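Local coordinates for protein chemotactic transducer PctC (PDB 5LTV) that binds gamma-aminobutyrate in its Cache ligand-binding domain and, as a chemotactic transducer, probably passes the signal on to steer bacterial swimming, at residues N36-I41 with S235-F240; L44-I49 with W251-V256; E61-Q66 with G163-D168; R80-P85 with A92-G97. All coordinates share one frame; numbering follows the deposited sequence. Where two conformers were deposited one is given.

Interaction 1. Residues N36-I41 with S235-F240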
loop_
_atom_site.group_PDB
_atom_site.type_symbol
_atom_site.label_atom_id
_atom_site.label_comp_id
_atom_site.label_asym_id
_atom_site.label_seq_id
_atom_site.Cartn_x
_atom_site.Cartn_y
_atom_site.Cartn_z
ATOM N N ASN A 36 22.420 -7.827 -17.812
ATOM C CA ASN A 36 23.015 -7.662 -16.488
ATOM C C ASN A 36 22.688 -6.304 -15.887
ATOM O O ASN A 36 22.495 -6.186 -14.675
ATOM C CB ASN A 36 24.529 -7.815 -16.570
ATOM C CG ASN A 36 24.992 -9.219 -16.289
ATOM O OD1 ASN A 36 24.457 -9.892 -15.413
ATOM N ND2 ASN A 36 26.000 -9.676 -17.036
ATOM N N TYR A 37 22.663 -5.264 -16.720
ATOM C CA TYR A 37 22.480 -3.905 -16.234
ATOM C C TYR A 37 21.045 -3.670 -15.795
ATOM O O TYR A 37 20.804 -3.063 -14.750
ATOM C CB TYR A 37 22.910 -2.952 -17.334
ATOM C CG TYR A 37 22.265 -1.594 -17.351
ATOM C CD1 TYR A 37 22.893 -0.503 -16.776
ATOM C CD2 TYR A 37 21.065 -1.377 -18.013
ATOM C CE1 TYR A 37 22.328 0.751 -16.820
ATOM C CE2 TYR A 37 20.489 -0.119 -18.052
ATOM C CZ TYR A 37 21.130 0.935 -17.460
ATOM O OH TYR A 37 20.583 2.182 -17.492
ATOM N N LEU A 38 20.077 -4.139 -16.582
ATOM C CA LEU A 38 18.679 -4.054 -16.171
ATOM C C LEU A 38 18.423 -4.914 -14.928
ATOM O O LEU A 38 17.623 -4.546 -14.057
ATOM C CB LEU A 38 17.779 -4.487 -17.323
ATOM C CG LEU A 38 17.641 -3.518 -18.480
ATOM C CD1 LEU A 38 16.720 -4.134 -19.515
ATOM C CD2 LEU A 38 17.121 -2.148 -18.021
ATOM N N GLY A 39 19.096 -6.074 -14.836
ATOM C CA GLY A 39 18.964 -6.909 -13.652
ATOM C C GLY A 39 19.465 -6.228 -12.387
ATOM O O GLY A 39 18.918 -6.443 -11.300
ATOM N N GLU A 40 20.504 -5.401 -12.510
ATOM C CA GLU A 40 21.039 -4.688 -11.358
ATOM C C GLU A 40 20.161 -3.506 -10.971
ATOM O O GLU A 40 19.958 -3.242 -9.781
ATOM C CB GLU A 40 22.460 -4.210 -11.645
ATOM C CG GLU A 40 23.196 -3.714 -10.410
ATOM C CD GLU A 40 23.374 -4.802 -9.361
ATOM O OE1 GLU A 40 24.282 -5.651 -9.515
ATOM O OE2 GLU A 40 22.595 -4.812 -8.385
ATOM N N ILE A 41 19.637 -2.784 -11.959
ATOM C CA ILE A 41 18.770 -1.652 -11.658
ATOM C C ILE A 41 17.453 -2.126 -11.086
ATOM O O ILE A 41 16.900 -1.505 -10.178
ATOM C CB ILE A 41 18.553 -0.809 -12.921
ATOM C CG1 ILE A 41 19.908 -0.398 -13.492
ATOM C CG2 ILE A 41 17.572 0.382 -12.645
ATOM C CD1 ILE A 41 19.826 0.770 -14.378
ATOM N N SER A 235 9.782 -1.978 -30.365
ATOM C CA SER A 235 10.062 -3.125 -29.511
ATOM C C SER A 235 11.040 -2.723 -28.409
ATOM O O SER A 235 11.904 -1.857 -28.599
ATOM C CB SER A 235 10.603 -4.322 -30.315
ATOM O OG SER A 235 12.000 -4.248 -30.524
ATOM N N GLN A 236 10.877 -3.343 -27.239
ATOM C CA GLN A 236 11.572 -2.904 -26.038
ATOM C C GLN A 236 12.000 -4.086 -25.182
ATOM O O GLN A 236 11.530 -5.215 -25.350
ATOM C CB GLN A 236 10.687 -1.980 -25.212
ATOM C CG GLN A 236 10.372 -0.681 -25.898
ATOM C CD GLN A 236 9.265 0.050 -25.205
ATOM O OE1 GLN A 236 8.150 -0.457 -25.116
ATOM N NE2 GLN A 236 9.554 1.245 -24.691
ATOM N N PHE A 237 12.924 -3.801 -24.268
ATOM C CA PHE A 237 13.306 -4.723 -23.209
ATOM C C PHE A 237 12.407 -4.484 -22.008
ATOM O O PHE A 237 12.115 -3.332 -21.671
ATOM C CB PHE A 237 14.759 -4.512 -22.779
ATOM C CG PHE A 237 15.764 -4.913 -23.793
ATOM C CD1 PHE A 237 15.895 -6.241 -24.169
ATOM C CD2 PHE A 237 16.619 -3.971 -24.327
ATOM C CE1 PHE A 237 16.828 -6.618 -25.078
ATOM C CE2 PHE A 237 17.563 -4.340 -25.240
ATOM C CZ PHE A 237 17.667 -5.670 -25.622
ATOM N N VAL A 238 11.976 -5.564 -21.355
ATOM C CA VAL A 238 11.195 -5.437 -20.137
ATOM C C VAL A 238 11.658 -6.481 -19.131
ATOM O O VAL A 238 11.712 -7.678 -19.444
ATOM C CB VAL A 238 9.685 -5.539 -20.400
ATOM C CG1 VAL A 238 8.960 -6.000 -19.153
ATOM C CG2 VAL A 238 9.159 -4.171 -20.833
ATOM N N SER A 239 11.999 -6.018 -17.928
ATOM C CA SER A 239 12.593 -6.805 -16.862
ATOM C C SER A 239 11.658 -6.841 -15.660
ATOM O O SER A 239 11.097 -5.812 -15.276
ATOM C CB SER A 239 13.945 -6.212 -16.441
ATOM O OG SER A 239 14.370 -6.741 -15.180
ATOM N N PHE A 240 11.502 -8.023 -15.059
ATOM C CA PHE A 240 10.719 -8.188 -13.835
ATOM C C PHE A 240 11.625 -8.584 -12.676
ATOM O O PHE A 240 12.402 -9.542 -12.785
ATOM C CB PHE A 240 9.606 -9.228 -13.999
ATOM C CG PHE A 240 8.552 -8.835 -14.998
ATOM C CD1 PHE A 240 7.547 -7.927 -14.662
ATOM C CD2 PHE A 240 8.578 -9.360 -16.290
ATOM C CE1 PHE A 240 6.557 -7.557 -15.603
ATOM C CE2 PHE A 240 7.609 -9.006 -17.224
ATOM C CZ PHE A 240 6.586 -8.096 -16.872
#
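Small, apolar helix-on-sheet packing joins the first turns of the long helix 34-68 to strand 237-242, where L38 meets F237 and S239. The two segments bury 132 Å² between them, almost all of it through these three residues. L38 carries the contact from the helix side. Its CG sits beside the backbone N and anti to the carbonyl carbon (chi1 -73°), which sends the isobutyl group out over the strand with CD1 in front. That methyl comes to 3.8 Å from CB of F237, and the two side chains cross at about a right angle. F237 starts toward the helix, but its ring then leads away, so that CB is the F237 atom nearest L38. Two residues further along, S239 also faces the helix: its CB lies 4.3 Å from CB of L38, close to where the two backbones are nearest, with 6.7 Å between the CA atoms of L38 and S239. The S239 OG stands 4.1 Å from the L38 carbonyl O, a packing distance. On the flank of the helix CD1 of I41 lies 3.3 Å above one face of the Y37 ring, while N of I41 bonds to O of Y37 in the normal helical pattern. Strand 237-242 runs antiparallel between strands 225-228 and 251-256 in its sheet. L38 also touches V226 and L257, S239 touches V226, and I41 leans on L255, which spreads this end of the helix across several strands, while V238 points to the other side of the sheet and packs on V256.

Interaction 2. Residues L44-I49 with W251-V256; sequences LTASNI and WYVALV
Van der Waals packing by aliphatic groups makes up this contact, with both branches of V253 set against three residues of the helix. CG1 of V253 faces the T45 side chain, at 3.7 Å from CG2, and the two side chains cross at about a right angle. CG2 of V253 turns to the helix backbone instead, 3.8 Å from CA of A46 and 4.0 Å from its CB. A looser touch, 4.4 Å between CG2 of I49 and CG2 of V253, closes the row one turn on. The V253 torsion explains this division of labour: CG1 is anti to the backbone N (chi1 171°) while CG2 stands beside it, and the valine thus straddles neighbouring helix positions. A46, with only a methyl group, lets the backbones come close, its CA lying 6.0 Å from that of V253. This is the helix-on-sheet packing of a PAS-like Cache module, in which the long N-terminal helix lies against an antiparallel sheet of strand order 2-1-5-4-3; strand 251-256 is the central one. The axes of the segments 44-49 and 251-256 approach to 8.6 Å, with their N-to-C directions 135° apart. Polar groups play their part within the helix. T45 turns its OG1 back to the carbonyl O of I41 in a hydrogen bond, leaving the methyl branch for V253, and S47 OG likewise bonds to T43 O. Further apolar cover comes from helix 171-178, whose L178 touches both I49 and V253, while A46 also reaches T241 on the adjoining strand 237-242.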
loop_
_atom_site.group_PDB
_atom_site.type_symbol
_atom_site.label_atom_id
_atom_site.label_comp_id
_atom_site.label_asym_id
_atom_site.label_seq_id
_atom_site.Cartn_x
_atom_site.Cartn_y
_atom_site.Cartn_z
ATOM N N LEU A 44 18.103 -3.014 -7.364
ATOM C CA LEU A 44 18.199 -1.826 -6.533
ATOM C C LEU A 44 16.879 -1.067 -6.485
ATOM O O LEU A 44 16.603 -0.386 -5.494
ATOM C CB LEU A 44 19.311 -0.918 -7.054
ATOM C CG LEU A 44 20.725 -1.492 -6.907
ATOM C CD1 LEU A 44 21.780 -0.531 -7.476
ATOM C CD2 LEU A 44 21.030 -1.873 -5.459
ATOM N N THR A 45 16.075 -1.128 -7.559
ATOM C CA THR A 45 14.792 -0.420 -7.559
ATOM C C THR A 45 13.815 -1.104 -6.619
ATOM O O THR A 45 13.106 -0.436 -5.860
ATOM C CB THR A 45 14.216 -0.342 -8.972
ATOM O OG1 THR A 45 15.139 0.355 -9.803
ATOM C CG2 THR A 45 12.928 0.422 -8.991
ATOM N N ALA A 46 13.840 -2.442 -6.606
ATOM C CA ALA A 46 12.975 -3.212 -5.729
ATOM C C ALA A 46 13.382 -3.049 -4.274
ATOM O O ALA A 46 12.526 -2.891 -3.397
ATOM C CB ALA A 46 13.007 -4.686 -6.121
ATOM N N SER A 47 14.673 -3.094 -3.992
ATOM C CA SER A 47 15.047 -2.984 -2.594
ATOM C C SER A 47 14.794 -1.569 -2.075
ATOM O O SER A 47 14.587 -1.392 -0.870
ATOM C CB SER A 47 16.503 -3.432 -2.399
ATOM O OG SER A 47 17.382 -2.631 -3.175
ATOM N N ASN A 48 14.734 -0.572 -2.964
ATOM C CA ASN A 48 14.380 0.777 -2.532
ATOM C C ASN A 48 12.898 0.869 -2.160
ATOM O O ASN A 48 12.545 1.287 -1.051
ATOM C CB ASN A 48 14.709 1.794 -3.619
ATOM C CG ASN A 48 14.652 3.227 -3.097
ATOM O OD1 ASN A 48 15.146 3.519 -2.013
ATOM N ND2 ASN A 48 14.027 4.098 -3.835
ATOM N N ILE A 49 12.012 0.479 -3.068
ATOM C CA ILE A 49 10.599 0.498 -2.722
ATOM C C ILE A 49 10.321 -0.445 -1.554
ATOM O O ILE A 49 9.458 -0.158 -0.716
ATOM C CB ILE A 49 9.751 0.211 -3.989
ATOM C CG1 ILE A 49 8.347 0.741 -3.813
ATOM C CG2 ILE A 49 9.674 -1.223 -4.307
ATOM C CD1 ILE A 49 8.314 2.246 -3.833
ATOM N N TRP A 251 4.726 -8.932 -5.680
ATOM C CA TRP A 251 4.658 -7.808 -6.575
ATOM C C TRP A 251 6.022 -7.602 -7.202
ATOM O O TRP A 251 7.052 -7.898 -6.595
ATOM C CB TRP A 251 4.223 -6.538 -5.862
ATOM C CG TRP A 251 2.850 -6.553 -5.358
ATOM C CD1 TRP A 251 1.880 -7.425 -5.634
ATOM C CD2 TRP A 251 2.245 -5.554 -4.499
ATOM N NE1 TRP A 251 0.694 -7.090 -4.985
ATOM C CE2 TRP A 251 0.904 -5.919 -4.288
ATOM C CE3 TRP A 251 2.712 -4.392 -3.897
ATOM C CZ2 TRP A 251 0.012 -5.170 -3.493
ATOM C CZ3 TRP A 251 1.818 -3.640 -3.095
ATOM C CH2 TRP A 251 0.492 -4.033 -2.917
ATOM N N TYR A 252 6.010 -7.125 -8.438
ATOM C CA TYR A 252 7.234 -7.010 -9.208
ATOM C C TYR A 252 7.441 -5.571 -9.630
ATOM O O TYR A 252 6.470 -4.853 -9.930
ATOM C CB TYR A 252 7.194 -7.882 -10.468
ATOM C CG TYR A 252 7.146 -9.364 -10.216
ATOM C CD1 TYR A 252 5.949 -9.986 -9.948
ATOM C CD2 TYR A 252 8.301 -10.146 -10.294
ATOM C CE1 TYR A 252 5.883 -11.356 -9.724
ATOM C CE2 TYR A 252 8.254 -11.519 -10.092
ATOM C CZ TYR A 252 7.025 -12.121 -9.799
ATOM O OH TYR A 252 6.897 -13.477 -9.585
ATOM N N VAL A 253 8.710 -5.167 -9.614
ATOM C CA VAL A 253 9.174 -3.991 -10.335
ATOM C C VAL A 253 9.354 -4.372 -11.795
ATOM O O VAL A 253 10.087 -5.320 -12.120
ATOM C CB VAL A 253 10.485 -3.460 -9.743
ATOM C CG1 VAL A 253 11.071 -2.381 -10.649
ATOM C CG2 VAL A 253 10.246 -2.918 -8.359
ATOM N N ALA A 254 8.672 -3.655 -12.679
ATOM C CA ALA A 254 8.848 -3.826 -14.119
ATOM C C ALA A 254 9.646 -2.645 -14.644
ATOM O O ALA A 254 9.278 -1.493 -14.378
ATOM C CB ALA A 254 7.501 -3.925 -14.850
ATOM N N LEU A 255 10.742 -2.928 -15.357
ATOM C CA LEU A 255 11.542 -1.907 -16.023
ATOM C C LEU A 255 11.347 -2.020 -17.527
ATOM O O LEU A 255 11.458 -3.117 -18.090
ATOM C CB LEU A 255 13.030 -2.050 -15.720
ATOM C CG LEU A 255 13.511 -1.945 -14.292
ATOM C CD1 LEU A 255 15.020 -2.116 -14.208
ATOM C CD2 LEU A 255 13.105 -0.618 -13.735
ATOM N N VAL A 256 11.095 -0.886 -18.178
ATOM C CA VAL A 256 10.879 -0.844 -19.614
ATOM C C VAL A 256 11.986 0.012 -20.212
ATOM O O VAL A 256 12.132 1.180 -19.840
ATOM C CB VAL A 256 9.492 -0.282 -19.963
ATOM C CG1 VAL A 256 9.199 -0.337 -21.495
ATOM C CG2 VAL A 256 8.377 -0.968 -19.108
#

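Interaction 3. Residues E61-Q66 with G163-D168. With ABU (gamma-amino-butanoic acid), chain H.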
loop_
_atom_site.group_PDB
_atom_site.type_symbol
_atom_site.label_atom_id
_atom_site.label_comp_id
_atom_site.label_asym_id
_atom_site.label_seq_id
_atom_site.Cartn_x
_atom_site.Cartn_y
_atom_site.Cartn_z
ATOM N N GLU A 61 2.407 -0.878 12.244
ATOM C CA GLU A 61 2.572 -1.817 13.335
ATOM C C GLU A 61 2.686 -1.091 14.665
ATOM O O GLU A 61 2.115 -1.536 15.676
ATOM C CB GLU A 61 3.808 -2.697 13.114
ATOM C CG GLU A 61 3.551 -3.876 12.236
ATOM C CD GLU A 61 4.748 -4.306 11.381
ATOM O OE1 GLU A 61 4.549 -5.111 10.438
ATOM O OE2 GLU A 61 5.899 -3.875 11.639
ATOM N N GLY A 62 3.441 0.011 14.702
ATOM C CA GLY A 62 3.622 0.686 15.981
ATOM C C GLY A 62 2.371 1.415 16.428
ATOM O O GLY A 62 2.142 1.603 17.636
ATOM N N LEU A 63 1.535 1.835 15.460
ATOM C CA LEU A 63 0.267 2.479 15.780
ATOM C C LEU A 63 -0.653 1.485 16.463
ATOM O O LEU A 63 -1.293 1.799 17.464
ATOM C CB LEU A 63 -0.394 3.037 14.505
ATOM C CG LEU A 63 -1.842 3.572 14.641
ATOM C CD1 LEU A 63 -1.986 4.556 15.786
ATOM C CD2 LEU A 63 -2.294 4.300 13.351
ATOM N N ALA A 64 -0.715 0.266 15.926
ATOM C CA ALA A 64 -1.500 -0.788 16.562
ATOM C C ALA A 64 -1.003 -1.100 17.965
ATOM O O ALA A 64 -1.812 -1.216 18.899
ATOM C CB ALA A 64 -1.471 -2.052 15.700
ATOM N N SER A 65 0.312 -1.271 18.144
ATOM C CA SER A 65 0.798 -1.545 19.503
ATOM C C SER A 65 0.537 -0.367 20.444
ATOM O O SER A 65 0.135 -0.574 21.589
ATOM C CB SER A 65 2.283 -1.921 19.495
ATOM O OG SER A 65 3.082 -0.939 18.885
ATOM N N GLN A 66 0.740 0.872 19.986
ATOM C CA GLN A 66 0.389 2.023 20.818
ATOM C C GLN A 66 -1.055 1.979 21.280
ATOM O O GLN A 66 -1.346 2.311 22.433
ATOM C CB GLN A 66 0.569 3.302 20.050
ATOM C CG GLN A 66 1.847 3.937 20.065
ATOM C CD GLN A 66 1.769 5.062 19.127
ATOM O OE1 GLN A 66 1.235 6.096 19.473
ATOM N NE2 GLN A 66 2.339 4.894 17.946
ATOM N N GLY A 163 -10.658 -2.748 16.758
ATOM C CA GLY A 163 -11.071 -2.483 15.392
ATOM C C GLY A 163 -9.924 -2.797 14.465
ATOM O O GLY A 163 -9.132 -3.707 14.731
ATOM N N VAL A 164 -9.828 -2.000 13.397
ATOM C CA VAL A 164 -8.723 -2.096 12.452
ATOM C C VAL A 164 -8.029 -0.745 12.344
ATOM O O VAL A 164 -8.672 0.275 12.076
ATOM C CB VAL A 164 -9.202 -2.586 11.083
ATOM C CG1 VAL A 164 -8.097 -2.434 10.043
ATOM C CG2 VAL A 164 -9.657 -4.027 11.212
ATOM N N ALA A 165 -6.711 -0.741 12.527
ATOM C CA ALA A 165 -5.915 0.462 12.365
ATOM C C ALA A 165 -5.223 0.403 11.012
ATOM O O ALA A 165 -4.869 -0.684 10.544
ATOM C CB ALA A 165 -4.904 0.607 13.497
ATOM N N ALA A 166 -5.113 1.561 10.353
ATOM C CA ALA A 166 -4.494 1.642 9.031
ATOM C C ALA A 166 -3.775 2.978 8.830
ATOM O O ALA A 166 -4.038 3.956 9.522
ATOM C CB ALA A 166 -5.515 1.484 7.904
ATOM N N GLY A 167 -2.858 2.981 7.863
ATOM C CA GLY A 167 -2.455 4.212 7.193
ATOM C C GLY A 167 -2.494 4.045 5.693
ATOM O O GLY A 167 -2.205 2.974 5.172
ATOM N N ASP A 168 -2.857 5.108 4.991
ATOM C CA ASP A 168 -2.828 5.003 3.545
ATOM C C ASP A 168 -1.878 6.048 2.947
ATOM O O ASP A 168 -1.491 7.024 3.602
ATOM C CB ASP A 168 -4.228 5.104 2.940
ATOM C CG ASP A 168 -4.963 6.373 3.359
ATOM O OD1 ASP A 168 -4.320 7.441 3.482
ATOM O OD2 ASP A 168 -6.194 6.296 3.580
HETATM N N ABU H . -8.405 7.867 4.298
HETATM C CD ABU H . -9.296 7.083 3.400
HETATM C CB ABU H . -10.448 6.452 4.135
HETATM C CG ABU H . -10.585 4.960 3.878
HETATM C C ABU H . -11.613 4.426 2.897
HETATM O O ABU H . -11.498 4.734 1.684
HETATM O OXT ABU H . -12.493 3.634 3.337
#
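Above the plane of the A166 carbonyl lies CD2 of L63, 4.2 Å from the oxygen, as the leucine of the helix settles on the strand. L63 has CG anti to the backbone N (chi1 171°), and this carries its branch point over the methyl of A165, with CG 4.4 Å from CB. A165 points toward the helix and A166 away from it, so A166 offers its backbone rather than its side chain. A second flat group, the G62 carbonyl, is gripped within the helix: N of Q66 and OG of S65 reach its oxygen from the same face, the serine hydroxyl standing 37° out of the carbonyl plane. The third is the D168 carboxylate at the far end of the strand segment, where the ligand is held. Its OD2 accepts a hydrogen bond from the amino N of gamma-aminobutyrate at 2.8 Å. Y95 OH also bonds OD2, and S93 OG bonds OD1; held at both oxygens, the carboxylate should have little freedom to rotate, and its charge probably favours the ligand's ammonium form. Strand 160-170 lies antiparallel between strands 93-98 and 147-157. Helix 34-68 rests on one side of this sheet, L63 also touching V94 and A64 touching L153, while V164 packs against helix 122-130.

Interaction 4. Residues R80-P85 with A92-G97; sequences RQLEQP and ASVYLG. With ABU (gamma-amino-butanoic acid), chain H.
L82 and V94 slide past each other in opposite directions, CD2 of the leucine passing 3.9 Å from CG2 of the valine. The other leucine methyl takes a different partner: CD1 reaches over the strand backbone, 4.2 Å from N of L96 and 4.3 Å from its CB, with CA of Y95 similarly near. One branch of L82 thus lies on V94 and the other on the backbone between Y95 and L96. Its CG lies beside the backbone N and anti to the carbonyl carbon (chi1 -69°), a torsion that brings both methyls from the last turn of helix 75-82 to the strand. V94 and L96 both point to this helix, while Y95 between them points away, as expected in a beta strand. That alternation separates two jobs in the ligand-binding module, a PAS-like Cache unit with an antiparallel sheet: one side of strand 93-98 packs on helices, the other lines the gamma-aminobutyrate pocket. On the pocket side CB of the ligand lies over one face of the Y95 ring, which reaches it with CG between the backbone N and the carbonyl carbon (chi1 40°); CE1 of that ring is 3.4 Å from the ligand N. The Y95 hydroxyl is tied to D168, and the Y95 and W123 rings meet edge-to-face. S93 points its OG to within 3.1 Å of the same ligand nitrogen. L63 of helix 34-68 also touches L82, and E83, just past helix 75-82, forms a salt bridge with R107 on strand 104-107.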
loop_
_atom_site.group_PDB
_atom_site.type_symbol
_atom_site.label_atom_id
_atom_site.label_comp_id
_atom_site.label_asym_id
_atom_site.label_seq_id
_atom_site.Cartn_x
_atom_site.Cartn_y
_atom_site.Cartn_z
ATOM N N ARG A 80 -5.996 11.384 20.382
ATOM C CA ARG A 80 -4.732 11.965 20.828
ATOM C C ARG A 80 -3.563 11.174 20.276
ATOM O O ARG A 80 -2.629 11.751 19.716
ATOM C CB ARG A 80 -4.686 12.026 22.364
ATOM C CG ARG A 80 -3.667 12.999 22.960
ATOM C CD ARG A 80 -3.817 13.180 24.483
ATOM N NE ARG A 80 -3.473 11.949 25.183
ATOM C CZ ARG A 80 -2.493 11.834 26.075
ATOM N NH1 ARG A 80 -1.767 12.898 26.408
ATOM N NH2 ARG A 80 -2.245 10.655 26.640
ATOM N N GLN A 81 -3.608 9.841 20.405
ATOM C CA GLN A 81 -2.580 8.983 19.803
ATOM C C GLN A 81 -2.464 9.196 18.277
ATOM O O GLN A 81 -1.354 9.278 17.741
ATOM C CB GLN A 81 -2.899 7.522 20.143
ATOM C CG GLN A 81 -1.740 6.696 20.640
ATOM C CD GLN A 81 -1.140 7.185 21.959
ATOM O OE1 GLN A 81 -1.827 7.755 22.820
ATOM N NE2 GLN A 81 0.174 6.965 22.118
ATOM N N LEU A 82 -3.595 9.347 17.567
ATOM C CA LEU A 82 -3.566 9.512 16.110
ATOM C C LEU A 82 -3.076 10.889 15.686
ATOM O O LEU A 82 -2.599 11.047 14.553
ATOM C CB LEU A 82 -4.954 9.237 15.498
ATOM C CG LEU A 82 -5.361 7.749 15.595
ATOM C CD1 LEU A 82 -6.792 7.451 15.138
ATOM C CD2 LEU A 82 -4.434 6.943 14.779
ATOM N N GLU A 83 -3.121 11.869 16.581
ATOM C CA GLU A 83 -2.736 13.224 16.217
ATOM C C GLU A 83 -1.226 13.458 16.217
ATOM O O GLU A 83 -0.801 14.580 15.916
ATOM C CB GLU A 83 -3.442 14.221 17.152
ATOM C CG GLU A 83 -4.862 14.324 16.696
ATOM C CD GLU A 83 -5.679 15.343 17.422
ATOM O OE1 GLU A 83 -5.143 15.974 18.346
ATOM O OE2 GLU A 83 -6.867 15.512 17.055
ATOM N N GLN A 84 -0.414 12.445 16.516
ATOM C CA GLN A 84 1.039 12.626 16.486
ATOM C C GLN A 84 1.536 13.070 15.105
ATOM O O GLN A 84 1.134 12.489 14.076
ATOM C CB GLN A 84 1.739 11.336 16.912
ATOM C CG GLN A 84 1.570 11.033 18.369
ATOM C CD GLN A 84 2.085 9.666 18.701
ATOM O OE1 GLN A 84 1.296 8.696 18.846
ATOM N NE2 GLN A 84 3.420 9.559 18.811
ATOM N N PRO A 85 2.404 14.082 15.028
ATOM C CA PRO A 85 2.800 14.605 13.715
ATOM C C PRO A 85 3.565 13.600 12.857
ATOM O O PRO A 85 3.571 13.732 11.623
ATOM C CB PRO A 85 3.674 15.831 14.052
ATOM C CG PRO A 85 3.276 16.228 15.466
ATOM C CD PRO A 85 2.739 14.983 16.152
ATOM N N ALA A 92 -0.755 9.830 4.025
ATOM C CA ALA A 92 -1.863 10.697 3.688
ATOM C C ALA A 92 -2.815 10.795 4.877
ATOM O O ALA A 92 -3.279 11.877 5.235
ATOM C CB ALA A 92 -2.583 10.173 2.446
ATOM N N SER A 93 -3.095 9.669 5.517
ATOM C CA SER A 93 -3.846 9.690 6.759
ATOM C C SER A 93 -3.671 8.345 7.440
ATOM O O SER A 93 -3.315 7.333 6.804
ATOM C CB SER A 93 -5.327 9.983 6.538
ATOM O OG SER A 93 -5.867 9.002 5.663
ATOM N N VAL A 94 -3.922 8.368 8.754
ATOM C CA VAL A 94 -3.977 7.191 9.603
ATOM C C VAL A 94 -5.346 7.191 10.260
ATOM O O VAL A 94 -6.000 8.240 10.387
ATOM C CB VAL A 94 -2.847 7.155 10.666
ATOM C CG1 VAL A 94 -1.511 7.037 10.004
ATOM C CG2 VAL A 94 -2.890 8.421 11.552
ATOM N N TYR A 95 -5.788 5.994 10.671
ATOM C CA TYR A 95 -7.169 5.887 11.116
ATOM C C TYR A 95 -7.428 4.560 11.810
ATOM O O TYR A 95 -6.716 3.571 11.615
ATOM C CB TYR A 95 -8.172 6.082 9.976
ATOM C CG TYR A 95 -7.856 5.471 8.627
ATOM C CD1 TYR A 95 -7.117 6.182 7.679
ATOM C CD2 TYR A 95 -8.378 4.217 8.252
ATOM C CE1 TYR A 95 -6.854 5.637 6.399
ATOM C CE2 TYR A 95 -8.139 3.675 6.971
ATOM C CZ TYR A 95 -7.378 4.392 6.054
ATOM O OH TYR A 95 -7.119 3.890 4.792
ATOM N N LEU A 96 -8.473 4.579 12.632
ATOM C CA LEU A 96 -8.971 3.426 13.366
ATOM C C LEU A 96 -10.455 3.298 13.072
ATOM O O LEU A 96 -11.229 4.212 13.374
ATOM C CB LEU A 96 -8.748 3.580 14.875
ATOM C CG LEU A 96 -9.393 2.487 15.761
ATOM C CD1 LEU A 96 -8.614 1.163 15.687
ATOM C CD2 LEU A 96 -9.451 2.965 17.212
ATOM N N GLY A 97 -10.855 2.171 12.485
ATOM C CA GLY A 97 -12.251 1.840 12.343
ATOM C C GLY A 97 -12.555 0.896 13.483
ATOM O O GLY A 97 -11.882 -0.127 13.645
HETATM N N ABU H . -8.405 7.867 4.298
HETATM C CD ABU H . -9.296 7.083 3.400
HETATM C CB ABU H . -10.448 6.452 4.135
HETATM C CG ABU H . -10.585 4.960 3.878
HETATM C C ABU H . -11.613 4.426 2.897
HETATM O O ABU H . -11.498 4.734 1.684
HETATM O OXT ABU H . -12.493 3.634 3.337
#

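In the fold
Helix 34-68 runs through interactions 1, 2 and 3, linking two antiparallel sheets of the same strand order, consistent with a double Cache architecture. Interactions 1 and 2, with centres 11 Å apart, lie on one sheet, where S239 O and L255 N are 2.9 Å apart. Interactions 3 and 4, with centres 9 Å apart, share the other: N of V164 stands 2.8 Å from O of G97, and CD1 of L63 packs 3.6 Å from CD2 of L82. Both touch gamma-aminobutyrate, which is also hydrogen-bonded by Y116, R121, W123 and A142. The centres of interactions 2 and 3 are about 26 Å apart; helix 34-68 spans that gap and packs on both sheets.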